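Long-range contacts in beta-N-acetylhexosaminidase (Bacteroides fragilis, PDB 4PYS), which probably hydrolyses beta-glycosidic bonds to release terminal N-acetylhexosamine residues from glycans, as glycoside hydrolases of family 20 do: residues 105-109 with 480-484; 158-162 with 458-462; 169-173 with 247-251. All blocks are in the same frame, centred on the assembly; numbering follows the deposited sequence.

Contact 1: 105-109 with 480-484; sequences SLRQW and KQLWF
This is a buried helix-to-helix contact that ties the non-catalytic domain of a family 20 hydrolase to a helix near the chain's C-terminus. Residues 105-109 end helix 96-109; residues 480-484 lie within helix 470-486, kinked at L482 and W483. The short axes approach only to 12.1 Å at 116°, so long side chains must bridge the gap; the nearest CA atoms belong to Q108 and W483, 8.2 Å apart. W483 (chi1 t, chi2 82°) points across and offers one ring face to Q108 CG, 3.8 Å from the centroid of the W483 six-membered ring, a CH-pi contact. R107 (chi1 m) brings NE to 4.0 Å from W483 CZ2 at the ring edge, its guanidinium bonding Q104 and Q487. K480, bent at chi2 (p) then extended (chi3, chi4 t), donates from NZ to Q108 O at 3.2 Å, using a carbonyl at the helix's last turn. Water 1 joins the same two groups, 2.5 Å from K480 NZ and 3.3 Å from Q108 O. K480 NZ also bonds I10 O, while Q108 OE1 takes M12 N, so the N-terminal segment is drawn in. Helix 146-158 lends M158 to R107, W483 and F484, whereas L106 and W109 turn to strand 117-126.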
ATOM      1  N   SER A 105      14.083  11.806  -4.352  1.00 18.77           N
ATOM      2  CA  SER A 105      14.401  12.612  -5.532  1.00 17.66           C
ATOM      3  C   SER A 105      15.914  12.743  -5.764  1.00 20.41           C
ATOM      4  O   SER A 105      16.374  12.666  -6.907  1.00 22.51           O
ATOM      5  CB  SER A 105      13.735  13.993  -5.459  1.00 19.55           C
ATOM      6  OG  SER A 105      12.329  13.867  -5.611  1.00 18.43           O
ATOM      7  N   LEU A 106      16.681  12.943  -4.695  1.00 20.42           N
ATOM      8  CA  LEU A 106      18.137  13.043  -4.819  1.00 19.59           C
ATOM      9  C   LEU A 106      18.717  11.756  -5.402  1.00 20.76           C
ATOM     10  O   LEU A 106      19.663  11.795  -6.195  1.00 20.62           O
ATOM     11  CB  LEU A 106      18.789  13.353  -3.462  1.00 19.15           C
ATOM     12  CG  LEU A 106      18.637  14.782  -2.934  1.00 21.56           C
ATOM     13  CD1 LEU A 106      19.166  14.886  -1.502  1.00 24.61           C
ATOM     14  CD2 LEU A 106      19.367  15.766  -3.842  1.00 26.02           C
ATOM     15  N   ARG A 107      18.155  10.610  -5.014  1.00 20.74           N
ATOM     16  CA  ARG A 107      18.594   9.321  -5.563  1.00 22.75           C
ATOM     17  C   ARG A 107      18.546   9.314  -7.080  1.00 23.93           C
ATOM     18  O   ARG A 107      19.469   8.825  -7.739  1.00 23.45           O
ATOM     19  CB  ARG A 107      17.667   8.200  -5.095  1.00 25.95           C
ATOM     20  CG  ARG A 107      17.896   7.688  -3.710  1.00 28.83           C
ATOM     21  CD  ARG A 107      16.879   6.579  -3.429  1.00 24.05           C
ATOM     22  NE  ARG A 107      17.212   5.307  -4.075  1.00 23.28           N
ATOM     23  CZ  ARG A 107      16.410   4.242  -4.051  1.00 26.67           C
ATOM     24  NH1 ARG A 107      15.237   4.317  -3.435  1.00 21.48           N
ATOM     25  NH2 ARG A 107      16.779   3.107  -4.631  1.00 27.12           N
ATOM     26  N   GLN A 108      17.449   9.836  -7.631  1.00 20.51           N
ATOM     27  CA  GLN A 108      17.250   9.853  -9.076  1.00 21.45           C
ATOM     28  C   GLN A 108      17.914  11.037  -9.764  1.00 22.88           C
ATOM     29  O   GLN A 108      18.137  11.005 -10.971  1.00 24.63           O
ATOM     30  CB  GLN A 108      15.754   9.838  -9.402  1.00 21.69           C
ATOM     31  CG  GLN A 108      15.100   8.527  -9.014  1.00 21.85           C
ATOM     32  CD  GLN A 108      13.654   8.435  -9.445  1.00 19.50           C
ATOM     33  OE1 GLN A 108      13.283   8.895 -10.528  1.00 21.97           O
ATOM     34  NE2 GLN A 108      12.827   7.837  -8.602  1.00 20.98           N
ATOM     35  N   TRP A 109      18.231  12.079  -9.003  1.00 24.00           N
ATOM     36  CA  TRP A 109      18.803  13.281  -9.586  1.00 19.65           C
ATOM     37  C   TRP A 109      20.320  13.150  -9.769  1.00 26.47           C
ATOM     38  O   TRP A 109      20.901  13.789 -10.638  1.00 28.55           O
ATOM     39  CB  TRP A 109      18.443  14.509  -8.731  1.00 20.62           C
ATOM     40  CG  TRP A 109      18.719  15.815  -9.416  1.00 24.48           C
ATOM     41  CD1 TRP A 109      19.680  16.732  -9.089  1.00 23.80           C
ATOM     42  CD2 TRP A 109      18.018  16.351 -10.546  1.00 25.67           C
ATOM     43  NE1 TRP A 109      19.622  17.803  -9.952  1.00 26.69           N
ATOM     44  CE2 TRP A 109      18.613  17.588 -10.860  1.00 29.60           C
ATOM     45  CE3 TRP A 109      16.947  15.899 -11.327  1.00 26.58           C
ATOM     46  CZ2 TRP A 109      18.167  18.386 -11.929  1.00 30.84           C
ATOM     47  CZ3 TRP A 109      16.506  16.688 -12.382  1.00 32.92           C
ATOM     48  CH2 TRP A 109      17.115  17.914 -12.675  1.00 30.72           C
ATOM     49  N   LYS A 480      14.040   5.889 -17.629  1.00 20.16           N
ATOM     50  CA  LYS A 480      14.380   5.583 -16.249  1.00 20.08           C
ATOM     51  C   LYS A 480      14.475   4.074 -16.016  1.00 20.87           C
ATOM     52  O   LYS A 480      14.913   3.639 -14.946  1.00 18.70           O
ATOM     53  CB  LYS A 480      13.331   6.196 -15.312  1.00 23.56           C
ATOM     54  CG  LYS A 480      13.874   6.652 -13.971  1.00 39.69           C
ATOM     55  CD  LYS A 480      14.886   7.765 -14.157  1.00 40.69           C
ATOM     56  CE  LYS A 480      15.558   8.104 -12.858  1.00 30.34           C
ATOM     57  NZ  LYS A 480      16.627   9.115 -13.050  1.00 29.14           N
ATOM     58  N   GLN A 481      14.074   3.284 -17.009  1.00 21.25           N
ATOM     59  CA  GLN A 481      13.937   1.837 -16.827  1.00 24.98           C
ATOM     60  C   GLN A 481      15.182   1.151 -16.269  1.00 19.29           C
ATOM     61  O   GLN A 481      15.082   0.382 -15.304  1.00 22.01           O
ATOM     62  CB  GLN A 481      13.505   1.155 -18.135  1.00 24.08           C
ATOM     63  CG  GLN A 481      13.442  -0.377 -18.031  1.00 22.67           C
ATOM     64  CD  GLN A 481      12.958  -1.030 -19.315  1.00 26.81           C
ATOM     65  OE1 GLN A 481      12.492  -0.352 -20.236  1.00 26.95           O
ATOM     66  NE2 GLN A 481      13.064  -2.347 -19.384  1.00 23.67           N
ATOM     67  N   LEU A 482      16.348   1.388 -16.870  1.00 20.69           N
ATOM     68  CA  LEU A 482      17.536   0.683 -16.404  1.00 22.48           C
ATOM     69  C   LEU A 482      17.887   1.081 -14.963  1.00 24.06           C
ATOM     70  O   LEU A 482      18.329   0.240 -14.176  1.00 25.90           O
ATOM     71  CB  LEU A 482      18.717   0.885 -17.354  1.00 23.84           C
ATOM     72  CG  LEU A 482      19.921  -0.044 -17.207  1.00 33.20           C
ATOM     73  CD1 LEU A 482      19.512  -1.506 -17.029  1.00 32.44           C
ATOM     74  CD2 LEU A 482      20.810   0.112 -18.427  1.00 30.44           C
ATOM     75  N   TRP A 483      17.673   2.346 -14.604  1.00 24.99           N
ATOM     76  CA  TRP A 483      17.901   2.757 -13.213  1.00 23.56           C
ATOM     77  C   TRP A 483      17.004   1.971 -12.253  1.00 20.01           C
ATOM     78  O   TRP A 483      17.462   1.506 -11.212  1.00 22.08           O
ATOM     79  CB  TRP A 483      17.697   4.269 -12.996  1.00 23.38           C
ATOM     80  CG  TRP A 483      18.027   4.663 -11.550  1.00 23.17           C
ATOM     81  CD1 TRP A 483      19.268   4.909 -11.029  1.00 28.39           C
ATOM     82  CD2 TRP A 483      17.101   4.797 -10.453  1.00 21.33           C
ATOM     83  NE1 TRP A 483      19.172   5.199  -9.682  1.00 25.31           N
ATOM     84  CE2 TRP A 483      17.854   5.139  -9.307  1.00 23.58           C
ATOM     85  CE3 TRP A 483      15.712   4.678 -10.338  1.00 22.99           C
ATOM     86  CZ2 TRP A 483      17.258   5.359  -8.057  1.00 21.97           C
ATOM     87  CZ3 TRP A 483      15.120   4.886  -9.086  1.00 23.80           C
ATOM     88  CH2 TRP A 483      15.897   5.223  -7.971  1.00 19.32           C
ATOM     89  N   PHE A 484      15.732   1.804 -12.611  1.00 18.49           N
ATOM     90  CA  PHE A 484      14.834   1.038 -11.763  1.00 21.60           C
ATOM     91  C   PHE A 484      15.283  -0.409 -11.699  1.00 24.83           C
ATOM     92  O   PHE A 484      15.203  -1.048 -10.650  1.00 23.21           O
ATOM     93  CB  PHE A 484      13.398   1.101 -12.277  1.00 20.16           C
ATOM     94  CG  PHE A 484      12.683   2.388 -11.935  1.00 23.09           C
ATOM     95  CD1 PHE A 484      12.520   2.772 -10.611  1.00 22.77           C
ATOM     96  CD2 PHE A 484      12.154   3.194 -12.933  1.00 23.05           C
ATOM     97  CE1 PHE A 484      11.848   3.953 -10.279  1.00 25.20           C
ATOM     98  CE2 PHE A 484      11.477   4.375 -12.612  1.00 21.98           C
ATOM     99  CZ  PHE A 484      11.333   4.756 -11.291  1.00 22.14           C
TER
HETATM  100  O   HOH W   1      18.438   7.881 -11.892  1.00 40.08           O

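Contact 2: 158-162 with 458-462; sequences MLKMN and AEQMW
A Schellman motif ends helix 146-158 of the TIM barrel, and the turn it creates packs on helix 453-462, which comes after the last barrel strand, 428-435, and the short helix 447-450. The contact thus lies where the first and last units of the barrel meet. L159 leaves helical geometry, K160 is the C-prime residue (phi/psi 63/26), and M161 is extended (-78/168) toward strand 163-170. CA atoms pair L159 with A458 at 6.0 Å and K160 with W462 at 7.1 Å. W462 (chi1 t, chi2 -83°) lies flat beneath the aliphatic part of K160: K160 CD stands 3.5 Å from the centroid of the W462 six-membered ring, a CH-pi contact, while K160 NZ goes on to S105 OG and W462 NE1 to D126. On the apolar side, L159 CB meets A458 CB at 3.8 Å, and M161 CE touches M461 SE at 3.8 Å (both selenomethionines). No direct hydrogen bond crosses; instead water 2 donates to L159 O at 2.8 Å and to A458 O at 3.2 Å.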
HETATM    1  N   MSE A 158      10.152   4.496  -2.727  1.00 16.07           N
HETATM    2  CA  MSE A 158      10.863   4.971  -3.912  1.00 15.84           C
HETATM    3  C   MSE A 158       9.934   5.742  -4.843  1.00 18.59           C
HETATM    4  O   MSE A 158      10.360   6.679  -5.522  1.00 19.19           O
HETATM    5  CB  MSE A 158      11.477   3.767  -4.656  1.00 16.40           C
HETATM    6  CG  MSE A 158      12.198   4.125  -5.944  1.00 21.12           C
HETATM    7 SE   MSE A 158      12.858   2.496  -6.794  0.68 22.27          SE
HETATM    8  CE  MSE A 158      11.107   1.760  -7.324  1.00 21.82           C
ATOM      9  N   LEU A 159       8.665   5.345  -4.864  1.00 15.77           N
ATOM     10  CA  LEU A 159       7.683   5.934  -5.766  1.00 14.34           C
ATOM     11  C   LEU A 159       6.852   6.994  -5.042  1.00 17.97           C
ATOM     12  O   LEU A 159       5.819   7.446  -5.551  1.00 16.06           O
ATOM     13  CB  LEU A 159       6.773   4.832  -6.314  1.00 20.16           C
ATOM     14  CG  LEU A 159       7.508   3.820  -7.213  1.00 22.27           C
ATOM     15  CD1 LEU A 159       6.566   2.748  -7.715  1.00 22.69           C
ATOM     16  CD2 LEU A 159       8.169   4.513  -8.380  1.00 22.85           C
ATOM     17  N   LYS A 160       7.334   7.385  -3.864  1.00 16.01           N
ATOM     18  CA  LYS A 160       6.714   8.421  -3.025  1.00 16.53           C
ATOM     19  C   LYS A 160       5.304   8.090  -2.508  1.00 15.81           C
ATOM     20  O   LYS A 160       4.525   8.984  -2.205  1.00 15.56           O
ATOM     21  CB  LYS A 160       6.750   9.791  -3.728  1.00 16.93           C
ATOM     22  CG  LYS A 160       8.195  10.257  -4.024  1.00 17.58           C
ATOM     23  CD  LYS A 160       8.224  11.768  -4.319  1.00 15.62           C
ATOM     24  CE  LYS A 160       9.640  12.309  -4.456  1.00 18.27           C
ATOM     25  NZ  LYS A 160      10.260  11.930  -5.781  1.00 17.37           N
HETATM   26  N   MSE A 161       4.994   6.806  -2.378  1.00 16.88           N
HETATM   27  CA  MSE A 161       3.768   6.415  -1.684  1.00 16.23           C
HETATM   28  C   MSE A 161       3.960   6.523  -0.197  1.00 17.84           C
HETATM   29  O   MSE A 161       5.086   6.737   0.272  1.00 19.54           O
HETATM   30  CB  MSE A 161       3.406   4.990  -2.072  1.00 14.73           C
HETATM   31  CG  MSE A 161       3.194   4.901  -3.560  1.00 15.41           C
HETATM   32 SE   MSE A 161       2.617   3.102  -4.024  0.71 22.91          SE
HETATM   33  CE  MSE A 161       2.669   3.308  -5.973  1.00 25.13           C
ATOM     34  N   ASN A 162       2.867   6.429   0.554  1.00 15.56           N
ATOM     35  CA  ASN A 162       2.981   6.534   2.002  1.00 15.31           C
ATOM     36  C   ASN A 162       2.354   5.409   2.809  1.00 18.92           C
ATOM     37  O   ASN A 162       2.499   5.390   4.034  1.00 18.53           O
ATOM     38  CB  ASN A 162       2.504   7.898   2.539  1.00 17.42           C
ATOM     39  CG  ASN A 162       1.109   8.286   2.064  1.00 20.30           C
ATOM     40  OD1 ASN A 162       0.434   7.534   1.357  1.00 20.31           O
ATOM     41  ND2 ASN A 162       0.665   9.488   2.472  1.00 20.10           N
ATOM     42  N   ALA A 458       1.720   5.562  -9.604  1.00 14.99           N
ATOM     43  CA  ALA A 458       2.491   6.481  -8.750  1.00 17.02           C
ATOM     44  C   ALA A 458       2.448   7.899  -9.270  1.00 16.31           C
ATOM     45  O   ALA A 458       2.396   8.850  -8.495  1.00 15.79           O
ATOM     46  CB  ALA A 458       3.942   6.019  -8.620  1.00 21.03           C
ATOM     47  N   GLU A 459       2.478   8.052 -10.589  1.00 15.72           N
ATOM     48  CA  GLU A 459       2.404   9.389 -11.195  1.00 15.50           C
ATOM     49  C   GLU A 459       1.044  10.026 -10.898  1.00 18.30           C
ATOM     50  O   GLU A 459       0.945  11.208 -10.537  1.00 16.85           O
ATOM     51  CB  GLU A 459       2.614   9.257 -12.711  1.00 19.19           C
ATOM     52  CG  GLU A 459       2.660  10.576 -13.466  1.00 20.74           C
ATOM     53  CD  GLU A 459       4.009  11.262 -13.373  1.00 27.33           C
ATOM     54  OE1 GLU A 459       4.881  10.769 -12.632  1.00 25.40           O
ATOM     55  OE2 GLU A 459       4.202  12.299 -14.041  1.00 26.18           O
ATOM     56  N   GLN A 460      -0.017   9.244 -11.050  1.00 15.36           N
ATOM     57  CA  GLN A 460      -1.369   9.750 -10.789  1.00 16.60           C
ATOM     58  C   GLN A 460      -1.558  10.108  -9.318  1.00 17.50           C
ATOM     59  O   GLN A 460      -2.254  11.075  -8.991  1.00 20.20           O
ATOM     60  CB  GLN A 460      -2.387   8.691 -11.234  1.00 18.61           C
ATOM     61  CG  GLN A 460      -2.499   8.637 -12.772  1.00 15.46           C
ATOM     62  CD  GLN A 460      -3.315   7.468 -13.272  1.00 20.96           C
ATOM     63  OE1 GLN A 460      -3.636   6.547 -12.526  1.00 18.70           O
ATOM     64  NE2 GLN A 460      -3.645   7.494 -14.554  1.00 18.33           N
HETATM   65  N   MSE A 461      -0.919   9.343  -8.436  1.00 15.49           N
HETATM   66  CA  MSE A 461      -1.025   9.621  -6.999  1.00 15.80           C
HETATM   67  C   MSE A 461      -0.271  10.875  -6.602  1.00 18.51           C
HETATM   68  O   MSE A 461      -0.748  11.668  -5.790  1.00 17.17           O
HETATM   69  CB  MSE A 461      -0.434   8.456  -6.212  1.00 15.17           C
HETATM   70  CG  MSE A 461      -1.275   7.173  -6.252  1.00 17.23           C
HETATM   71 SE   MSE A 461      -0.226   5.728  -5.509  0.73 19.81          SE
HETATM   72  CE  MSE A 461      -1.435   4.246  -5.964  1.00 18.65           C
ATOM     73  N   TRP A 462       0.935  11.038  -7.136  1.00 17.27           N
ATOM     74  CA  TRP A 462       1.813  12.109  -6.645  1.00 16.01           C
ATOM     75  C   TRP A 462       1.778  13.402  -7.466  1.00 16.99           C
ATOM     76  O   TRP A 462       1.626  14.503  -6.919  1.00 18.61           O
ATOM     77  CB  TRP A 462       3.271  11.598  -6.544  1.00 16.54           C
ATOM     78  CG  TRP A 462       4.190  12.707  -6.093  1.00 17.56           C
ATOM     79  CD1 TRP A 462       4.752  13.686  -6.878  1.00 19.02           C
ATOM     80  CD2 TRP A 462       4.621  12.963  -4.760  1.00 16.36           C
ATOM     81  NE1 TRP A 462       5.502  14.542  -6.095  1.00 18.18           N
ATOM     82  CE2 TRP A 462       5.443  14.110  -4.789  1.00 18.96           C
ATOM     83  CE3 TRP A 462       4.400  12.325  -3.531  1.00 16.78           C
ATOM     84  CZ2 TRP A 462       6.042  14.640  -3.640  1.00 20.66           C
ATOM     85  CZ3 TRP A 462       5.000  12.846  -2.389  1.00 15.79           C
ATOM     86  CH2 TRP A 462       5.811  13.995  -2.447  1.00 19.11           C
TER
HETATM   87  O   HOH W   2       3.118   8.266  -5.403  1.00 19.16           O

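Contact 3: 169-173 with 247-251; sequences TEGLG and VKVPQ
Extended from V247 to P250, the loop enters with V247 O bonded to N235. V247 and K248, modelled to CB, stay clear of 169-173. V249 (phi/psi -99/122, chi1 t) engages first, CB pointing across: V249 CG1 lies 3.1 Å from G171 O and 4.0 Å from L172 CD2, with V249 CA 6.3 Å from L172 CA. It meets a tight beta-hairpin at the C-terminal end of the second barrel strand, where TIM barrels carry their active sites. A type I turn spans E170 to G173 (G171 -59/-33, L172 -88/1), closed by E170 N to G173 O at 2.8 Å and G173 N to E170 O at 3.1 Å. L172 starts sideways, and chi1 -91° with chi2 t carries its end to the loop. P250 O then lies 3.2 Å from L172 CG, a close van der Waals approach. Q251 starts away, but chi1 and chi2, both m, fold it back: NE2 reaches 3.6 Å from L172 CD2 and bonds weakly to V249 O (3.4 Å), while OE1 accepts from Q193 N.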
ATOM      1  N   THR A 169      -4.415 -12.089   5.771  1.00 24.95           N
ATOM      2  CA  THR A 169      -5.265 -13.234   6.080  1.00 27.90           C
ATOM      3  C   THR A 169      -6.168 -13.535   4.910  1.00 31.34           C
ATOM      4  O   THR A 169      -6.694 -12.626   4.269  1.00 30.82           O
ATOM      5  CB  THR A 169      -6.147 -12.990   7.322  1.00 35.44           C
ATOM      6  OG1 THR A 169      -7.158 -12.023   7.002  1.00 37.74           O
ATOM      7  CG2 THR A 169      -5.300 -12.488   8.495  1.00 31.41           C
ATOM      8  N   GLU A 170      -6.339 -14.821   4.641  1.00 32.41           N
ATOM      9  CA  GLU A 170      -7.134 -15.292   3.517  1.00 30.65           C
ATOM     10  C   GLU A 170      -7.592 -16.689   3.861  1.00 37.36           C
ATOM     11  O   GLU A 170      -7.089 -17.288   4.824  1.00 34.14           O
ATOM     12  CB  GLU A 170      -6.271 -15.368   2.259  1.00 31.83           C
ATOM     13  CG  GLU A 170      -6.334 -14.129   1.393  1.00 35.12           C
ATOM     14  CD  GLU A 170      -7.718 -13.922   0.823  1.00 43.21           C
ATOM     15  OE1 GLU A 170      -8.434 -14.933   0.663  1.00 43.98           O
ATOM     16  OE2 GLU A 170      -8.092 -12.760   0.545  1.00 34.50           O
ATOM     17  N   GLY A 171      -8.525 -17.226   3.078  1.00 36.83           N
ATOM     18  CA  GLY A 171      -8.955 -18.604   3.275  1.00 35.49           C
ATOM     19  C   GLY A 171      -7.769 -19.549   3.134  1.00 42.02           C
ATOM     20  O   GLY A 171      -7.681 -20.563   3.819  1.00 42.94           O
ATOM     21  N   LEU A 172      -6.838 -19.180   2.257  1.00 40.01           N
ATOM     22  CA  LEU A 172      -5.679 -20.010   1.950  1.00 41.29           C
ATOM     23  C   LEU A 172      -4.491 -19.768   2.864  1.00 39.88           C
ATOM     24  O   LEU A 172      -3.434 -20.365   2.664  1.00 36.68           O
ATOM     25  CB  LEU A 172      -5.220 -19.754   0.515  1.00 44.97           C
ATOM     26  CG  LEU A 172      -5.821 -20.631  -0.575  1.00 50.34           C
ATOM     27  CD1 LEU A 172      -5.473 -20.071  -1.946  1.00 48.69           C
ATOM     28  CD2 LEU A 172      -5.327 -22.056  -0.423  1.00 50.67           C
ATOM     29  N   GLY A 173      -4.634 -18.874   3.840  1.00 36.06           N
ATOM     30  CA  GLY A 173      -3.517 -18.581   4.719  1.00 32.37           C
ATOM     31  C   GLY A 173      -3.768 -17.464   5.706  1.00 36.44           C
ATOM     32  O   GLY A 173      -4.121 -16.345   5.324  1.00 32.99           O
ATOM     33  N   VAL A 247     -13.379 -27.885   8.361  1.00 95.22           N
ATOM     34  CA  VAL A 247     -13.593 -27.026   7.200  1.00 95.55           C
ATOM     35  C   VAL A 247     -12.485 -27.151   6.154  1.00 99.22           C
ATOM     36  O   VAL A 247     -11.328 -26.828   6.427  1.00 95.85           O
ATOM     37  CB  VAL A 247     -13.697 -25.545   7.623  1.00 88.97           C
ATOM     38  N   LYS A 248     -12.845 -27.608   4.958  1.00103.53           N
ATOM     39  CA  LYS A 248     -11.891 -27.701   3.854  1.00102.88           C
ATOM     40  C   LYS A 248     -11.397 -26.319   3.420  1.00100.93           C
ATOM     41  O   LYS A 248     -12.162 -25.352   3.402  1.00101.33           O
ATOM     42  CB  LYS A 248     -12.516 -28.436   2.666  1.00107.36           C
ATOM     43  N   VAL A 249     -10.112 -26.231   3.083  1.00 99.48           N
ATOM     44  CA  VAL A 249      -9.521 -24.980   2.611  1.00 95.11           C
ATOM     45  C   VAL A 249      -9.433 -24.976   1.083  1.00 99.68           C
ATOM     46  O   VAL A 249      -8.809 -25.860   0.493  1.00 93.96           O
ATOM     47  CB  VAL A 249      -8.118 -24.738   3.213  1.00 87.95           C
ATOM     48  CG1 VAL A 249      -7.512 -23.467   2.659  1.00 82.83           C
ATOM     49  CG2 VAL A 249      -8.194 -24.660   4.722  1.00 84.79           C
ATOM     50  N   PRO A 250     -10.067 -23.978   0.442  1.00107.25           N
ATOM     51  CA  PRO A 250     -10.153 -23.864  -1.020  1.00110.35           C
ATOM     52  C   PRO A 250      -8.885 -23.289  -1.657  1.00104.44           C
ATOM     53  O   PRO A 250      -8.516 -22.151  -1.369  1.00 98.08           O
ATOM     54  CB  PRO A 250     -11.326 -22.899  -1.217  1.00110.89           C
ATOM     55  CG  PRO A 250     -11.305 -22.036   0.006  1.00105.76           C
ATOM     56  CD  PRO A 250     -10.819 -22.911   1.130  1.00105.52           C
ATOM     57  N   GLN A 251      -8.233 -24.069  -2.518  1.00101.41           N
ATOM     58  CA  GLN A 251      -7.010 -23.616  -3.181  1.00 95.62           C
ATOM     59  C   GLN A 251      -7.325 -22.691  -4.357  1.00 90.57           C
ATOM     60  O   GLN A 251      -8.480 -22.319  -4.580  1.00 89.54           O
ATOM     61  CB  GLN A 251      -6.166 -24.805  -3.658  1.00102.09           C
ATOM     62  CG  GLN A 251      -6.055 -25.964  -2.662  1.00103.31           C
ATOM     63  CD  GLN A 251      -5.056 -25.715  -1.538  1.00 97.12           C
ATOM     64  OE1 GLN A 251      -3.851 -25.615  -1.770  1.00 95.28           O
ATOM     65  NE2 GLN A 251      -5.557 -25.632  -0.310  1.00 93.00           N
TER

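In the fold
Along the chain contact 3 is nested inside contact 2, and contact 2 inside contact 1. Contacts 1 and 2 are neighbours, centres about 14 Å apart, joined by S105 OG to K160 NZ at 2.8 Å, a probable hydrogen bond, and by M158 packing on R107, W483 and F484; helices 453-462 and 470-486 also follow each other. Together they join the non-catalytic domain, the barrel and helix 470-486. Contact 3 is remote, about 33 Å between centres from contact 2 and 40 Å from contact 1, which lies on the opposite side of the chain's centre. In sequence, 247-251 falls between the zinc ligands C242 and C260. Strand 163-170 links the two regions, running from contact 2 into contact 3.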